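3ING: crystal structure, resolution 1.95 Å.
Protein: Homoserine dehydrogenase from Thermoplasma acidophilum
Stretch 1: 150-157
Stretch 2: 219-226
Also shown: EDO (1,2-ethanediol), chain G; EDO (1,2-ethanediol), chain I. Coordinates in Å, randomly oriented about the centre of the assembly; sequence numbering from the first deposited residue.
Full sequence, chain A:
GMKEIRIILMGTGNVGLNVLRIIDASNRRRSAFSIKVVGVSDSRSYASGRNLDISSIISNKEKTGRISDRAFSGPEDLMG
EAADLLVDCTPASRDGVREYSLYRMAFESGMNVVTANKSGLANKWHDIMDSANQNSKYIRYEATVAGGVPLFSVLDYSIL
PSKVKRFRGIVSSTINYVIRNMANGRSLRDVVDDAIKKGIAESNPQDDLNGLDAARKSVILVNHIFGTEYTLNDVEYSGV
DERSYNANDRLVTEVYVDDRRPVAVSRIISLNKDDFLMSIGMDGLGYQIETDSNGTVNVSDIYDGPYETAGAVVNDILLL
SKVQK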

# COMPACT_ATOMS: atom_id res chain seq x y z
N PRO A 150 -4.77 4.12 -2.45
CA PRO A 150 -3.48 4.30 -1.77
C PRO A 150 -2.32 4.39 -2.74
O PRO A 150 -2.12 3.51 -3.59
CB PRO A 150 -3.36 3.04 -0.90
CG PRO A 150 -4.76 2.56 -0.74
CD PRO A 150 -5.46 2.90 -2.02
N LEU A 151 -1.53 5.46 -2.61
CA LEU A 151 -0.48 5.75 -3.54
C LEU A 151 0.73 6.23 -2.75
O LEU A 151 1.74 5.53 -2.67
CB LEU A 151 -1.00 6.81 -4.56
CG LEU A 151 -0.22 6.96 -5.87
CD1 LEU A 151 -1.02 7.73 -6.95
CD2 LEU A 151 1.12 7.58 -5.66
N PHE A 152 0.65 7.40 -2.12
CA PHE A 152 1.85 7.91 -1.44
C PHE A 152 2.17 7.09 -0.21
O PHE A 152 3.35 6.90 0.12
CB PHE A 152 1.78 9.42 -1.20
CG PHE A 152 1.77 10.20 -2.46
CD1 PHE A 152 2.87 10.19 -3.31
CD2 PHE A 152 0.64 10.83 -2.88
CE1 PHE A 152 2.84 10.85 -4.50
CE2 PHE A 152 0.63 11.53 -4.07
CZ PHE A 152 1.73 11.53 -4.88
N SER A 153 1.16 6.57 0.45
CA SER A 153 1.38 5.71 1.62
C SER A 153 2.08 4.40 1.19
O SER A 153 2.87 3.81 1.95
CB SER A 153 0.05 5.44 2.31
OG SER A 153 -0.96 4.85 1.49
N VAL A 154 1.75 3.95 -0.03
CA VAL A 154 2.39 2.74 -0.63
C VAL A 154 3.85 3.03 -0.94
O VAL A 154 4.77 2.24 -0.65
CB VAL A 154 1.63 2.32 -1.88
CG1 VAL A 154 2.38 1.22 -2.67
CG2 VAL A 154 0.19 1.90 -1.50
N LEU A 155 4.07 4.17 -1.57
CA LEU A 155 5.43 4.60 -1.93
C LEU A 155 6.25 4.85 -0.68
O LEU A 155 7.43 4.51 -0.65
CB LEU A 155 5.40 5.84 -2.83
CG LEU A 155 4.84 5.73 -4.25
CD1 LEU A 155 4.79 7.06 -4.88
CD2 LEU A 155 5.66 4.80 -5.09
N ASP A 156 5.63 5.38 0.38
CA ASP A 156 6.35 5.66 1.63
C ASP A 156 6.63 4.43 2.50
O ASP A 156 7.63 4.37 3.17
CB ASP A 156 5.59 6.66 2.52
CG ASP A 156 5.61 8.10 1.99
OD1 ASP A 156 6.44 8.37 1.13
OD2 ASP A 156 4.79 8.93 2.46
N TYR A 157 5.70 3.48 2.57
CA TYR A 157 5.84 2.40 3.54
C TYR A 157 5.80 0.97 3.04
O TYR A 157 5.97 0.05 3.85
CB TYR A 157 4.73 2.56 4.61
CG TYR A 157 4.75 3.91 5.26
CD1 TYR A 157 5.77 4.26 6.14
CD2 TYR A 157 3.80 4.87 4.95
CE1 TYR A 157 5.82 5.51 6.69
CE2 TYR A 157 3.85 6.12 5.50
CZ TYR A 157 4.85 6.42 6.39
OH TYR A 157 4.92 7.68 6.97
N VAL A 219 2.70 16.73 -11.55
CA VAL A 219 3.77 17.52 -10.90
C VAL A 219 4.07 16.92 -9.54
O VAL A 219 5.21 16.72 -9.17
CB VAL A 219 3.38 18.99 -10.70
CG1 VAL A 219 4.41 19.72 -9.85
CG2 VAL A 219 3.18 19.67 -12.05
N ILE A 220 3.02 16.67 -8.78
CA ILE A 220 3.16 16.10 -7.45
C ILE A 220 3.85 14.75 -7.54
O ILE A 220 4.78 14.46 -6.77
CB ILE A 220 1.78 16.01 -6.74
CG1 ILE A 220 1.19 17.40 -6.60
CG2 ILE A 220 1.89 15.24 -5.34
CD1 ILE A 220 -0.25 17.43 -6.15
N LEU A 221 3.44 13.94 -8.52
CA LEU A 221 4.04 12.60 -8.72
C LEU A 221 5.52 12.67 -9.08
O LEU A 221 6.34 12.01 -8.45
CB LEU A 221 3.29 11.81 -9.81
CG LEU A 221 1.93 11.23 -9.47
CD1 LEU A 221 1.20 10.85 -10.78
CD2 LEU A 221 2.06 10.03 -8.53
N VAL A 222 5.87 13.44 -10.10
CA VAL A 222 7.26 13.53 -10.53
C VAL A 222 8.12 14.11 -9.41
O VAL A 222 9.20 13.60 -9.13
CB VAL A 222 7.44 14.29 -11.88
CG1 VAL A 222 7.25 15.84 -11.72
CG2 VAL A 222 8.84 13.94 -12.52
N ASN A 223 7.64 15.15 -8.71
CA ASN A 223 8.43 15.76 -7.60
C ASN A 223 8.57 14.78 -6.42
O ASN A 223 9.63 14.65 -5.83
CB ASN A 223 7.81 17.08 -7.12
CG ASN A 223 7.87 18.17 -8.15
OD1 ASN A 223 8.59 18.07 -9.15
ND2 ASN A 223 7.17 19.27 -7.87
N HIS A 224 7.49 14.11 -6.06
CA HIS A 224 7.57 13.09 -5.03
C HIS A 224 8.56 11.94 -5.37
O HIS A 224 9.39 11.60 -4.59
CB HIS A 224 6.23 12.44 -4.79
CG HIS A 224 6.25 11.47 -3.66
ND1 HIS A 224 5.82 11.80 -2.39
CD2 HIS A 224 6.70 10.19 -3.57
CE1 HIS A 224 5.98 10.77 -1.58
NE2 HIS A 224 6.52 9.78 -2.27
N ILE A 225 8.41 11.34 -6.54
CA ILE A 225 9.16 10.16 -6.87
C ILE A 225 10.59 10.51 -7.21
O ILE A 225 11.51 9.81 -6.73
CB ILE A 225 8.53 9.40 -8.02
CG1 ILE A 225 7.13 8.92 -7.59
CG2 ILE A 225 9.44 8.24 -8.46
CD1 ILE A 225 6.25 8.37 -8.70
N PHE A 226 10.80 11.54 -8.05
CA PHE A 226 12.17 11.82 -8.51
C PHE A 226 12.88 12.98 -7.84
O PHE A 226 14.02 13.28 -8.16
CB PHE A 226 12.17 11.95 -10.03
CG PHE A 226 11.81 10.66 -10.72
CD1 PHE A 226 12.68 9.59 -10.70
CD2 PHE A 226 10.59 10.50 -11.34
CE1 PHE A 226 12.35 8.39 -11.31
CE2 PHE A 226 10.26 9.30 -11.97
CZ PHE A 226 11.15 8.26 -11.94
C1 EDO G . 4.89 12.37 2.11
O1 EDO G . 4.32 11.28 1.40
C2 EDO G . 6.42 12.36 1.98
O2 EDO G . 7.01 11.04 1.83
C1 EDO I . 13.41 6.71 -6.82
O1 EDO I . 13.39 6.96 -8.25
C2 EDO I . 12.07 6.25 -6.22
O2 EDO I . 11.34 7.24 -5.40
O HOH W 1 7.99 7.75 -0.99

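The two helices run nearly parallel, 6° apart in direction, but their axes come no closer than 11.8 Å, so long side chains must bridge the gap. L151, at the N-cap position, leaves its backbone sideways, yet its branched end reaches across: CD2 lies 3.9 Å from CD2 of L221, a simple apolar contact between buried leucines. F152 covers the most ground. Its flat, extended ring suits a wide gap, placing CZ 3.7 Å from CG2 of I220 and 4.0 Å from CD2 of L221, while CD1 sits over one face of the H224 ring, 3.5 Å from its ND1. The two ring planes meet obliquely at 47°, with centroids 4.6 Å apart. S153 and V154 are out of reach. One turn beyond L151, L155 points toward stretch 2, its CD1 lying 4.0 Å from CG1 of I225 and 3.9 Å from CD2 of H224, a branched apolar end that can pack on I225 and the H224 ring together. D156 brings a charged carboxylate to the contact: its OD1 lies near the plane of the H224 ring, 3.6 Å from CE1. No direct hydrogen bond joins the stretches; instead a water donates to D156 OD1 (2.7 Å from its O) and hydrogen-bonds H224 NE2 (2.8 Å from the same O). Carboxylate and imidazole, both polar, suit such a bridge. Y157 stands clear.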